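Local coordinates for phosphorylated carbohydrates phosphatase TM_1254 (Thermotoga maritima msb8, PDB 3KBB), which removes phosphate from phosphorylated sugars such as erythrose 4-phosphate, fructose 6-phosphate and mannose 6-phosphate, with the help of a divalent metal cation, at residues A[3-8]-A[151-156]; A[10-15]-A[121-126]; A[94-99]-A[210-215]; A[102-107]-A[147-152]; A[172-175]-A[180-183]. One frame throughout, in Å; residues are numbered along the deposited sequence.

Contact 1 of 5, residues A[3-8]-A[151-156]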
# COMPACT_ATOMS: atom_id res chain seq x y z
N ALA A 3 -14.00 1.37 -14.66
CA ALA A 3 -12.67 1.48 -14.11
C ALA A 3 -12.39 0.46 -13.01
O ALA A 3 -13.31 -0.05 -12.37
CB ALA A 3 -12.43 2.89 -13.55
N VAL A 4 -11.11 0.18 -12.85
CA VAL A 4 -10.63 -0.64 -11.74
C VAL A 4 -9.57 0.17 -10.97
O VAL A 4 -8.66 0.75 -11.58
CB VAL A 4 -10.01 -1.97 -12.25
CG1 VAL A 4 -9.48 -2.81 -11.09
CG2 VAL A 4 -11.06 -2.80 -13.03
N ILE A 5 -9.75 0.27 -9.65
CA ILE A 5 -8.87 1.05 -8.80
C ILE A 5 -8.08 0.14 -7.85
O ILE A 5 -8.67 -0.72 -7.19
CB ILE A 5 -9.69 2.06 -7.96
CG1 ILE A 5 -10.64 2.93 -8.84
CG2 ILE A 5 -8.71 2.91 -7.16
CD1 ILE A 5 -11.73 3.69 -8.03
N PHE A 6 -6.76 0.31 -7.78
CA PHE A 6 -5.92 -0.48 -6.89
C PHE A 6 -5.32 0.40 -5.82
O PHE A 6 -4.75 1.46 -6.12
CB PHE A 6 -4.76 -1.09 -7.67
CG PHE A 6 -5.15 -2.25 -8.54
CD1 PHE A 6 -4.93 -3.57 -8.12
CD2 PHE A 6 -5.76 -2.03 -9.79
CE1 PHE A 6 -5.30 -4.67 -8.95
CE2 PHE A 6 -6.12 -3.11 -10.60
CZ PHE A 6 -5.91 -4.43 -10.16
N ASP A 7 -5.34 -0.07 -4.58
CA ASP A 7 -4.38 0.44 -3.59
C ASP A 7 -2.97 -0.04 -3.97
O ASP A 7 -2.83 -1.03 -4.71
CB ASP A 7 -4.76 -0.07 -2.20
CG ASP A 7 -3.97 0.62 -1.10
OD1 ASP A 7 -3.58 1.79 -1.28
OD2 ASP A 7 -3.72 -0.05 -0.09
N MSE A 8 -1.94 0.67 -3.52
CA MSE A 8 -0.56 0.31 -3.91
C MSE A 8 0.04 -0.69 -2.94
O MSE A 8 0.20 -1.88 -3.27
CB MSE A 8 0.30 1.58 -4.07
CG MSE A 8 1.64 1.21 -4.55
SE MSE A 8 2.82 2.77 -4.74
CE MSE A 8 3.03 3.25 -2.89
N GLU A 151 -13.22 11.45 -9.54
CA GLU A 151 -13.21 12.73 -10.27
C GLU A 151 -12.28 12.71 -11.44
O GLU A 151 -12.67 13.11 -12.55
CB GLU A 151 -12.85 13.88 -9.34
CG GLU A 151 -12.95 15.26 -10.05
CD GLU A 151 -12.95 16.39 -9.07
OE1 GLU A 151 -12.06 16.38 -8.18
OE2 GLU A 151 -13.85 17.26 -9.17
N ARG A 152 -11.03 12.29 -11.22
CA ARG A 152 -10.03 12.26 -12.24
C ARG A 152 -10.36 11.22 -13.33
O ARG A 152 -10.04 11.42 -14.49
CB ARG A 152 -8.64 12.01 -11.66
CG ARG A 152 -8.09 13.21 -10.80
CD ARG A 152 -6.59 13.03 -10.42
NE ARG A 152 -6.16 14.11 -9.52
CZ ARG A 152 -5.06 14.13 -8.74
NH1 ARG A 152 -4.17 13.15 -8.72
NH2 ARG A 152 -4.84 15.21 -8.00
N LEU A 153 -10.99 10.10 -12.94
CA LEU A 153 -11.41 9.09 -13.92
C LEU A 153 -12.67 9.52 -14.71
O LEU A 153 -12.95 8.98 -15.81
CB LEU A 153 -11.79 7.81 -13.16
CG LEU A 153 -10.69 6.94 -12.57
CD1 LEU A 153 -11.36 5.95 -11.63
CD2 LEU A 153 -9.99 6.18 -13.72
N ASN A 154 -13.42 10.45 -14.13
CA ASN A 154 -14.75 10.83 -14.60
C ASN A 154 -15.68 9.61 -14.77
O ASN A 154 -16.24 9.35 -15.87
CB ASN A 154 -14.61 11.64 -15.89
CG ASN A 154 -15.90 12.23 -16.35
OD1 ASN A 154 -16.78 12.56 -15.55
ND2 ASN A 154 -16.02 12.39 -17.66
N VAL A 155 -15.79 8.84 -13.69
CA VAL A 155 -16.66 7.65 -13.66
C VAL A 155 -17.50 7.63 -12.38
O VAL A 155 -17.11 8.19 -11.34
CB VAL A 155 -15.87 6.29 -13.84
CG1 VAL A 155 -14.96 6.34 -15.04
CG2 VAL A 155 -15.03 6.00 -12.60
N VAL A 156 -18.66 6.98 -12.45
CA VAL A 156 -19.58 6.86 -11.31
C VAL A 156 -19.13 5.70 -10.42
O VAL A 156 -18.58 4.74 -10.93
CB VAL A 156 -21.03 6.62 -11.81
CG1 VAL A 156 -21.42 7.77 -12.78
CG2 VAL A 156 -21.12 5.35 -12.54
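One face of the central parallel sheet in the HAD-like hydrolase core is covered here, where Ala3 and Ile5 of strand 3-7 meet Leu153, in the last turn of helix 144-153, and Val155 just beyond it. Leu153 brings both tips of its fork to the strand. Its CD1 lies 3.8 Å from Ala3 CB and 4.2 Å from Ile5 CG1, bridging two residues on the same side of the strand, while Leu153 CD2 stays 4.1 Å from Ala3 CB. The CG of Leu153 stands anti to the carbonyl carbon (chi1 -74°), which swings the fork toward the sheet. Alanine suits position 3, since its lone methyl lets the helix end settle close to the strand. After the helix, Asn154 turns the chain with positive phi, and Val155 then presents CG2 at 4.2 Å from Ala3 CB. Val4, pointing away, packs on Val96 and Leu212 instead. Toward the C-terminal end of the strand comes Asp7, probably the nucleophile, in a salt bridge with Lys140. A hydrophobic strand covered by helices and leading to the nucleophilic aspartate at its C-terminal end is the hallmark of the Rossmann-like HAD fold.

Contact 2 of 5, residues A[10-15]-A[121-126]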
# COMPACT_ATOMS: atom_id res chain seq x y z
N GLY A 10 0.58 -3.34 -0.34
CA GLY A 10 -0.22 -4.45 0.14
C GLY A 10 -1.10 -5.06 -0.94
O GLY A 10 -1.81 -6.03 -0.67
N VAL A 11 -1.08 -4.49 -2.14
CA VAL A 11 -1.81 -5.06 -3.25
C VAL A 11 -0.84 -5.24 -4.39
O VAL A 11 -0.60 -6.35 -4.82
CB VAL A 11 -3.02 -4.18 -3.70
CG1 VAL A 11 -3.74 -4.81 -4.83
CG2 VAL A 11 -3.97 -3.88 -2.52
N LEU A 12 -0.24 -4.15 -4.88
CA LEU A 12 0.71 -4.31 -5.99
C LEU A 12 2.07 -4.89 -5.56
O LEU A 12 2.72 -5.63 -6.32
CB LEU A 12 0.89 -2.97 -6.69
CG LEU A 12 -0.36 -2.27 -7.25
CD1 LEU A 12 0.15 -1.01 -8.02
CD2 LEU A 12 -1.13 -3.16 -8.17
N MSE A 13 2.48 -4.52 -4.35
CA MSE A 13 3.68 -5.05 -3.74
C MSE A 13 3.57 -4.76 -2.24
O MSE A 13 2.73 -3.97 -1.82
CB MSE A 13 4.94 -4.45 -4.37
CG MSE A 13 5.23 -3.01 -4.05
SE MSE A 13 3.94 -1.64 -4.65
CE MSE A 13 3.99 -0.91 -2.87
N ASP A 14 4.37 -5.48 -1.45
CA ASP A 14 4.23 -5.40 0.01
C ASP A 14 5.53 -4.91 0.68
O ASP A 14 6.54 -5.62 0.70
CB ASP A 14 3.90 -6.79 0.60
CG ASP A 14 2.66 -7.42 0.01
OD1 ASP A 14 1.77 -6.70 -0.48
OD2 ASP A 14 2.59 -8.66 0.07
N THR A 15 5.50 -3.72 1.25
CA THR A 15 6.71 -3.20 1.92
C THR A 15 6.79 -3.63 3.37
O THR A 15 7.91 -3.72 3.93
CB THR A 15 6.81 -1.67 1.88
OG1 THR A 15 5.66 -1.09 2.53
CG2 THR A 15 6.94 -1.19 0.41
N LEU A 121 9.65 -0.96 -10.19
CA LEU A 121 8.97 -2.23 -10.46
C LEU A 121 8.34 -2.24 -11.84
O LEU A 121 7.73 -3.23 -12.22
CB LEU A 121 7.93 -2.55 -9.38
CG LEU A 121 8.47 -2.77 -7.96
CD1 LEU A 121 7.31 -3.04 -7.02
CD2 LEU A 121 9.48 -3.91 -7.92
N ASP A 122 8.50 -1.16 -12.59
CA ASP A 122 7.89 -1.01 -13.91
C ASP A 122 6.36 -1.28 -13.92
O ASP A 122 5.85 -1.98 -14.78
CB ASP A 122 8.60 -1.90 -14.95
CG ASP A 122 8.20 -1.58 -16.37
OD1 ASP A 122 7.92 -0.40 -16.66
OD2 ASP A 122 8.11 -2.51 -17.20
N LEU A 123 5.66 -0.73 -12.92
CA LEU A 123 4.19 -0.87 -12.81
C LEU A 123 3.51 0.46 -13.09
O LEU A 123 2.30 0.53 -13.26
CB LEU A 123 3.79 -1.39 -11.42
CG LEU A 123 4.24 -2.78 -10.95
CD1 LEU A 123 3.82 -3.04 -9.47
CD2 LEU A 123 3.69 -3.84 -11.85
N GLU A 124 4.31 1.53 -13.18
CA GLU A 124 3.77 2.85 -13.38
C GLU A 124 3.09 3.02 -14.74
O GLU A 124 2.08 3.70 -14.87
CB GLU A 124 4.91 3.84 -13.22
CG GLU A 124 4.52 5.18 -12.75
CD GLU A 124 5.73 6.04 -12.71
OE1 GLU A 124 6.54 5.84 -11.78
OE2 GLU A 124 5.88 6.87 -13.65
N LYS A 125 3.62 2.37 -15.77
CA LYS A 125 3.10 2.53 -17.12
C LYS A 125 1.64 2.09 -17.36
O LYS A 125 0.99 2.52 -18.34
CB LYS A 125 4.02 1.77 -18.08
CG LYS A 125 4.06 0.27 -17.81
CD LYS A 125 5.01 -0.46 -18.77
CE LYS A 125 4.96 -1.93 -18.46
NZ LYS A 125 6.04 -2.72 -19.12
N TYR A 126 1.10 1.24 -16.49
CA TYR A 126 -0.29 0.80 -16.66
C TYR A 126 -1.41 1.80 -16.37
O TYR A 126 -2.56 1.67 -16.87
CB TYR A 126 -0.55 -0.49 -15.87
CG TYR A 126 0.40 -1.59 -16.25
CD1 TYR A 126 0.20 -2.30 -17.44
CD2 TYR A 126 1.51 -1.88 -15.46
CE1 TYR A 126 1.08 -3.30 -17.80
CE2 TYR A 126 2.42 -2.91 -15.83
CZ TYR A 126 2.16 -3.60 -17.01
OH TYR A 126 3.00 -4.61 -17.42
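Leu12 and Leu123 mark one close approach of the two loops, with CA atoms 8.4 Å apart, and Met13 and Leu121 mark the other. Two apolar pairs connect the segments. Leu123 sends CD1 to within 4.0 Å of Leu12 CB, so one methyl of its fork touches the root of the other leucine. Beside them, Leu121 CD1 approaches the first carbons of Met13, a selenomethionine, at 3.6 Å from Met13 CG, the two side chains running obliquely to each other. Met13 was modelled in two conformers; in the one described its chain bends at chi2 (-64°) and carries SE and CE away from Leu121 toward Met8. Leucine forks and the unbranched methionine chain can fit the uneven gaps between two irregular loops.

Segment 10-15 follows the strand that leads to the probable nucleophile, Asp7, where HAD enzymes have the squiggle and flap, and it leads toward the helices of the cap. Its turn is closed by a bond of 2.7 Å from Gly10 N to Met13 O, and Gly10 has backbone angles at which a CB would press on the preceding carbonyl oxygen. The partner segment leaves helix 111-120 through a Schellman motif, with Asp122 at positive phi. Lys125 NZ then folds back to Asp122 OD2 at 2.8 Å, a salt bridge reaching the carboxylate on its syn side, 31° out of plane, and Lys125 CG lies over one face of the Tyr126 ring. Arg90 fastens the same loop by hydrogen bonds to Leu121 O, Asp122 O and Tyr126 OH.

Contact 3 of 5, residues A[94-99]-A[210-215]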
# COMPACT_ATOMS: atom_id res chain seq x y z
N GLU A 94 -2.49 -5.90 -16.78
CA GLU A 94 -2.54 -6.15 -18.24
C GLU A 94 -3.96 -6.50 -18.70
O GLU A 94 -4.43 -6.02 -19.73
CB GLU A 94 -1.53 -7.23 -18.60
CG GLU A 94 -0.10 -6.77 -18.57
CD GLU A 94 0.87 -7.92 -18.76
OE1 GLU A 94 0.44 -9.10 -18.66
OE2 GLU A 94 2.08 -7.64 -18.98
N PHE A 95 -4.66 -7.33 -17.92
CA PHE A 95 -6.02 -7.70 -18.29
C PHE A 95 -6.98 -6.51 -18.34
O PHE A 95 -7.76 -6.37 -19.30
CB PHE A 95 -6.56 -8.83 -17.36
CG PHE A 95 -7.94 -9.29 -17.73
CD1 PHE A 95 -8.14 -10.10 -18.87
CD2 PHE A 95 -9.04 -8.92 -16.96
CE1 PHE A 95 -9.44 -10.52 -19.20
CE2 PHE A 95 -10.33 -9.33 -17.27
CZ PHE A 95 -10.53 -10.14 -18.43
N VAL A 96 -6.97 -5.66 -17.31
CA VAL A 96 -7.85 -4.47 -17.34
C VAL A 96 -7.57 -3.64 -18.60
O VAL A 96 -8.52 -3.18 -19.26
CB VAL A 96 -7.67 -3.55 -16.09
CG1 VAL A 96 -8.61 -2.37 -16.18
CG2 VAL A 96 -7.96 -4.39 -14.81
N LYS A 97 -6.30 -3.44 -18.92
CA LYS A 97 -5.96 -2.63 -20.11
C LYS A 97 -6.46 -3.33 -21.39
O LYS A 97 -6.99 -2.67 -22.30
CB LYS A 97 -4.47 -2.29 -20.20
CG LYS A 97 -4.02 -1.26 -19.13
CD LYS A 97 -5.08 -0.16 -18.84
CE LYS A 97 -5.34 0.82 -20.01
NZ LYS A 97 -6.54 1.71 -19.77
N SER A 98 -6.34 -4.66 -21.40
CA SER A 98 -6.83 -5.47 -22.56
C SER A 98 -8.33 -5.28 -22.82
O SER A 98 -8.80 -5.48 -23.95
CB SER A 98 -6.52 -6.96 -22.35
OG SER A 98 -7.51 -7.62 -21.54
N LYS A 99 -9.08 -4.89 -21.78
CA LYS A 99 -10.53 -4.67 -21.89
C LYS A 99 -10.90 -3.21 -22.21
O LYS A 99 -12.07 -2.85 -22.27
CB LYS A 99 -11.24 -5.13 -20.62
CG LYS A 99 -11.02 -6.62 -20.34
CD LYS A 99 -11.84 -7.50 -21.30
CE LYS A 99 -12.98 -8.18 -20.56
NZ LYS A 99 -14.16 -8.37 -21.48
N ASN A 210 -8.50 -13.66 -11.78
CA ASN A 210 -9.76 -14.37 -11.96
C ASN A 210 -11.00 -13.59 -11.49
O ASN A 210 -12.07 -13.67 -12.12
CB ASN A 210 -9.70 -15.78 -11.34
CG ASN A 210 -8.75 -16.71 -12.10
OD1 ASN A 210 -8.45 -16.50 -13.28
ND2 ASN A 210 -8.29 -17.75 -11.41
N VAL A 211 -10.86 -12.79 -10.43
CA VAL A 211 -11.94 -11.86 -10.11
C VAL A 211 -12.26 -10.95 -11.30
O VAL A 211 -13.42 -10.76 -11.65
CB VAL A 211 -11.64 -11.02 -8.85
CG1 VAL A 211 -12.71 -9.94 -8.69
CG2 VAL A 211 -11.61 -11.94 -7.63
N LEU A 212 -11.24 -10.36 -11.91
CA LEU A 212 -11.49 -9.43 -13.02
C LEU A 212 -12.14 -10.15 -14.20
O LEU A 212 -13.04 -9.59 -14.82
CB LEU A 212 -10.21 -8.72 -13.46
CG LEU A 212 -9.67 -7.85 -12.30
CD1 LEU A 212 -8.28 -7.35 -12.67
CD2 LEU A 212 -10.63 -6.74 -11.98
N LYS A 213 -11.70 -11.38 -14.48
CA LYS A 213 -12.28 -12.16 -15.60
C LYS A 213 -13.78 -12.42 -15.32
O LYS A 213 -14.63 -12.42 -16.23
CB LYS A 213 -11.49 -13.46 -15.80
CG LYS A 213 -10.11 -13.26 -16.37
CD LYS A 213 -9.44 -14.61 -16.60
CE LYS A 213 -8.20 -14.44 -17.47
NZ LYS A 213 -7.53 -15.75 -17.64
N GLU A 214 -14.14 -12.56 -14.05
CA GLU A 214 -15.51 -12.77 -13.64
C GLU A 214 -16.35 -11.49 -13.79
O GLU A 214 -17.48 -11.56 -14.31
CB GLU A 214 -15.55 -13.26 -12.18
CG GLU A 214 -16.98 -13.45 -11.58
CD GLU A 214 -17.00 -13.40 -10.03
OE1 GLU A 214 -15.91 -13.32 -9.40
OE2 GLU A 214 -18.12 -13.42 -9.46
N VAL A 215 -15.83 -10.33 -13.36
CA VAL A 215 -16.66 -9.12 -13.23
C VAL A 215 -16.58 -8.08 -14.37
O VAL A 215 -17.48 -7.23 -14.50
CB VAL A 215 -16.45 -8.39 -11.84
CG1 VAL A 215 -16.70 -9.34 -10.70
CG2 VAL A 215 -15.07 -7.76 -11.74
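This is a partly buried helix-to-helix contact at the edge of the core, in which Phe95 and Val96 of helix 89-98 meet Leu212 and Lys213 of the C-terminal helix 208-215. The two short segments run nearly parallel, at 20°, with axes 10.4 Å apart. Phe95 gives the largest share of the buried surface. Its CG is anti to the backbone N (chi1 -178°), which sends the ring across to the neighbouring helix. There Lys213 CG sits over one face, 4.0 Å from the ring centroid and 21° off the normal, a CH-pi contact made by the aliphatic part of a lysine whose extended chain runs on past the ring. Lys99 CG, in the conformer described, covers the opposite face. Phe95 CD2 is 3.7 Å from Leu212 CB, and Leu212 O lies at the ring edge, near its plane.

Both helices pack on one face of the parallel sheet of the Rossmann-like HAD core, helix 89-98 preceding strand 102-106 and helix 208-215 closing the chain. On the side toward the sheet, Val96 CG2 meets Leu212 CD1 at 3.7 Å, and both residues rest on Val4 of strand 3-7. Compact branched residues fit this inner layer, whereas lysines can cover the ring with methylenes and keep their charges at the surface. Replacing Phe95 by an alanine would remove the ring, and this would probably open a gap between the helices and leave Lys213 CG without its CH-pi partner. Within helix 89-98, Ser98 OG donates to Phe95 O at 2.6 Å, in the carbonyl plane and on a lone pair.

Contact 4 of 5, residues A[102-107]-A[147-152]. With SO4 (sulfate ion), chain D.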
# COMPACT_ATOMS: atom_id res chain seq x y z
N LYS A 102 -10.46 1.81 -17.81
CA LYS A 102 -9.47 2.71 -17.18
C LYS A 102 -8.92 2.07 -15.92
O LYS A 102 -9.66 1.32 -15.23
CB LYS A 102 -10.15 4.00 -16.78
CG LYS A 102 -10.40 4.93 -17.97
CD LYS A 102 -11.13 6.17 -17.51
CE LYS A 102 -11.50 7.06 -18.68
NZ LYS A 102 -11.83 8.41 -18.16
N LEU A 103 -7.66 2.37 -15.61
CA LEU A 103 -6.96 1.74 -14.49
C LEU A 103 -6.46 2.87 -13.62
O LEU A 103 -5.85 3.82 -14.14
CB LEU A 103 -5.77 0.94 -15.00
CG LEU A 103 -5.00 -0.13 -14.23
CD1 LEU A 103 -5.93 -1.06 -13.44
CD2 LEU A 103 -4.11 -0.99 -15.20
N ALA A 104 -6.73 2.78 -12.32
CA ALA A 104 -6.30 3.84 -11.43
C ALA A 104 -5.58 3.25 -10.21
O ALA A 104 -5.86 2.11 -9.80
CB ALA A 104 -7.45 4.69 -10.96
N LEU A 105 -4.72 4.08 -9.62
CA LEU A 105 -3.98 3.76 -8.40
C LEU A 105 -4.41 4.78 -7.34
O LEU A 105 -4.54 5.97 -7.64
CB LEU A 105 -2.49 3.97 -8.66
CG LEU A 105 -1.79 3.62 -7.35
CD1 LEU A 105 -1.53 2.12 -7.25
CD2 LEU A 105 -0.53 4.44 -7.14
N ALA A 106 -4.65 4.32 -6.11
CA ALA A 106 -4.87 5.24 -5.00
C ALA A 106 -3.94 4.78 -3.87
O ALA A 106 -3.88 3.57 -3.55
CB ALA A 106 -6.33 5.28 -4.56
N THR A 107 -3.18 5.70 -3.29
CA THR A 107 -2.28 5.33 -2.21
C THR A 107 -2.15 6.46 -1.22
O THR A 107 -2.17 7.62 -1.62
CB THR A 107 -0.88 4.95 -2.73
OG1 THR A 107 -0.02 4.63 -1.62
CG2 THR A 107 -0.24 6.10 -3.56
N LEU A 147 -12.92 9.81 -3.75
CA LEU A 147 -13.69 10.85 -4.49
C LEU A 147 -12.81 11.52 -5.55
O LEU A 147 -13.26 11.76 -6.69
CB LEU A 147 -14.29 11.87 -3.48
CG LEU A 147 -15.39 11.28 -2.59
CD1 LEU A 147 -15.64 12.25 -1.38
CD2 LEU A 147 -16.69 10.97 -3.36
N LEU A 148 -11.54 11.80 -5.22
CA LEU A 148 -10.62 12.41 -6.19
C LEU A 148 -10.27 11.43 -7.33
O LEU A 148 -10.20 11.82 -8.51
CB LEU A 148 -9.34 12.89 -5.49
CG LEU A 148 -8.30 13.68 -6.32
CD1 LEU A 148 -8.96 14.84 -7.08
CD2 LEU A 148 -7.14 14.14 -5.40
N VAL A 149 -10.08 10.15 -6.99
CA VAL A 149 -9.86 9.12 -8.03
C VAL A 149 -11.06 9.09 -9.00
O VAL A 149 -10.84 9.06 -10.23
CB VAL A 149 -9.63 7.69 -7.45
CG1 VAL A 149 -9.53 6.63 -8.60
CG2 VAL A 149 -8.32 7.67 -6.65
N LEU A 150 -12.29 9.08 -8.44
CA LEU A 150 -13.52 9.07 -9.24
C LEU A 150 -13.60 10.32 -10.13
O LEU A 150 -13.97 10.24 -11.29
CB LEU A 150 -14.76 8.94 -8.38
CG LEU A 150 -14.89 7.62 -7.60
CD1 LEU A 150 -16.05 7.70 -6.62
CD2 LEU A 150 -15.12 6.54 -8.68
N GLU A 151 -13.22 11.45 -9.54
CA GLU A 151 -13.21 12.73 -10.27
C GLU A 151 -12.28 12.71 -11.44
O GLU A 151 -12.67 13.11 -12.55
CB GLU A 151 -12.85 13.88 -9.34
CG GLU A 151 -12.95 15.26 -10.05
CD GLU A 151 -12.95 16.39 -9.07
OE1 GLU A 151 -12.06 16.38 -8.18
OE2 GLU A 151 -13.85 17.26 -9.17
N ARG A 152 -11.03 12.29 -11.22
CA ARG A 152 -10.03 12.26 -12.24
C ARG A 152 -10.36 11.22 -13.33
O ARG A 152 -10.04 11.42 -14.49
CB ARG A 152 -8.64 12.01 -11.66
CG ARG A 152 -8.09 13.21 -10.80
CD ARG A 152 -6.59 13.03 -10.42
NE ARG A 152 -6.16 14.11 -9.52
CZ ARG A 152 -5.06 14.13 -8.74
NH1 ARG A 152 -4.17 13.15 -8.72
NH2 ARG A 152 -4.84 15.21 -8.00
S SO4 D . -1.09 2.76 0.68
O1 SO4 D . -0.78 2.24 -0.66
O2 SO4 D . -1.03 1.69 1.67
O3 SO4 D . -0.03 3.70 1.11
O4 SO4 D . -2.44 3.40 0.79
O HOH W 1 -9.71 9.68 -16.89
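The apolar part of this contact rests on Val149, whose two methyls lie along one face of strand 102-106, each against an alanine. Val149 CG1 lies 3.7 Å from Ala104 CB, and Val149 CG2 lies 3.7 Å from Ala106 CB. Having CG1 anti to the backbone N (chi1 175°) spreads the methyls along the strand. The intervening Leu105 points away, so only its carbonyl O comes near CG2. Alternate alanines let the helix sit low on the sheet: the axes of the short segments approach to 9.3 Å, running roughly antiparallel at 153°. Helix 144-153 is the crossover from strand 129-131 to strand 160-164, and in this beta-alpha-beta connection of the HAD core it spans the strands between, with Val149 also touching Ile5 and Val131.

Polar links lie nearer the surface. A water accepts from Lys102 NZ at 2.8 Å and donates to Arg152 O at 3.0 Å; Lys102 NZ also bonds to Leu153 O, so the lysine tethers the end of the helix. Arg152 spreads one face of its guanidinium over Leu148 CD2, 3.6 Å above the plane.

Anion binding begins where the strand ends. Thr107 OG1 donates to O1 of a sulfate ion at 2.7 Å. Thr107 OG1 also accepts from Thr109 N, so this bond and the one to the sulfate fix its rotation. Ser108 N, Thr109 OG1, Asp9 N and Lys140 NZ bind the same ion, which probably came from the crystallisation liquor. Thr107 stands where HAD enzymes carry the motif II serine or threonine, so the sulfate is consistent with a substrate phosphate position.

Contact 5 of 5, residues A[172-175]-A[180-183]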
# COMPACT_ATOMS: atom_id res chain seq x y z
N ALA A 172 -12.92 4.06 3.37
CA ALA A 172 -12.84 5.25 2.53
C ALA A 172 -13.56 5.03 1.18
O ALA A 172 -14.39 5.89 0.74
CB ALA A 172 -11.38 5.64 2.32
N ALA A 173 -13.30 3.89 0.55
CA ALA A 173 -13.92 3.61 -0.74
C ALA A 173 -15.44 3.47 -0.56
O ALA A 173 -16.21 4.01 -1.34
CB ALA A 173 -13.35 2.36 -1.40
N LYS A 174 -15.86 2.75 0.47
CA LYS A 174 -17.30 2.61 0.75
C LYS A 174 -18.00 3.97 0.99
O LYS A 174 -19.10 4.24 0.44
CB LYS A 174 -17.48 1.71 1.96
CG LYS A 174 -18.90 1.17 2.17
CD LYS A 174 -19.22 -0.01 1.24
CE LYS A 174 -20.63 -0.58 1.56
NZ LYS A 174 -20.80 -0.39 3.03
N SER A 175 -17.37 4.81 1.80
CA SER A 175 -17.89 6.16 2.07
C SER A 175 -17.96 7.05 0.83
O SER A 175 -18.82 7.94 0.79
CB SER A 175 -17.13 6.86 3.20
OG SER A 175 -17.33 6.19 4.43
N ARG A 180 -18.37 -2.25 -4.93
CA ARG A 180 -17.56 -3.41 -5.30
C ARG A 180 -16.12 -3.29 -4.83
O ARG A 180 -15.22 -2.91 -5.62
CB ARG A 180 -17.60 -3.71 -6.80
CG ARG A 180 -19.00 -3.84 -7.40
CD ARG A 180 -18.87 -4.33 -8.84
NE ARG A 180 -20.19 -4.55 -9.42
CZ ARG A 180 -20.71 -5.75 -9.72
NH1 ARG A 180 -20.02 -6.87 -9.48
NH2 ARG A 180 -21.92 -5.80 -10.25
N ILE A 181 -15.91 -3.59 -3.54
CA ILE A 181 -14.58 -3.49 -2.91
C ILE A 181 -14.10 -4.88 -2.52
O ILE A 181 -14.82 -5.58 -1.78
CB ILE A 181 -14.66 -2.62 -1.64
CG1 ILE A 181 -15.19 -1.21 -1.99
CG2 ILE A 181 -13.25 -2.52 -0.95
CD1 ILE A 181 -15.69 -0.50 -0.77
N TYR A 182 -12.95 -5.30 -3.04
CA TYR A 182 -12.39 -6.59 -2.67
C TYR A 182 -11.29 -6.35 -1.65
O TYR A 182 -10.48 -5.41 -1.80
CB TYR A 182 -11.82 -7.31 -3.89
CG TYR A 182 -12.91 -7.84 -4.80
CD1 TYR A 182 -13.37 -9.16 -4.67
CD2 TYR A 182 -13.55 -7.00 -5.71
CE1 TYR A 182 -14.41 -9.63 -5.47
CE2 TYR A 182 -14.58 -7.45 -6.53
CZ TYR A 182 -15.03 -8.76 -6.39
OH TYR A 182 -16.05 -9.25 -7.19
N GLY A 183 -11.25 -7.17 -0.61
CA GLY A 183 -10.20 -7.06 0.37
C GLY A 183 -9.06 -7.99 0.02
O GLY A 183 -9.24 -9.21 -0.08
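No flat side chain enters the meeting of Ile181 with Ala173 and Lys174; the ring next along the strand, Tyr182, lies away from helix 167-175 and meets the ring of Phe163, their planes at about 20°, with Val211 and Val215 also touching it. The contact belongs to the beta-alpha-beta unit of strand 160-164, helix 167-175 and strand 181-184, in which the helix packs back on the strand that follows it. Ile181 does the reaching. Its CG1 stands anti to the carbonyl carbon (chi1 -58°), and chi2 of 162° stretches the chain so that CD1 arrives at the helix, 3.7 Å from Ala173 CB. A long branched residue fits a strand facing a helix, and alanine at 173 fits because a bare methyl gives Ile181 access to the helix backbone; it also packs on Tyr146 of helix 144-153. Lys174 crosses Ile181 at about a right angle, its CB 3.9 Å from Ile181 CD1. A bend in the lysine chain keeps Lys174 CD beside Ile181 CD1, at 4.1 Å, and only the ammonium end leads away. The closest approach of all is to the helix backbone, with Ile181 CD1 3.5 Å from Lys174 N.

Contacts 1 and 4 are nearly one site, their centres about 3 Å apart: helix 144-153 lies over the neighbouring strands 3-7 and 102-106. Contact 5 reaches the same sheet through another helix without touching either. All three are buried and chiefly aliphatic, with alanines where a helix comes close, but contact 4 also adds a water and a sulfate at its two ends. Contact 3 is nearer the surface and uses an aromatic ring and lysine methylenes; it touches contact 1 through Val4 and contact 5 through Tyr182. Contact 2, also buried, joins loops and meets contact 1 beside the strand of the probable nucleophile, Met8 packing on Met13.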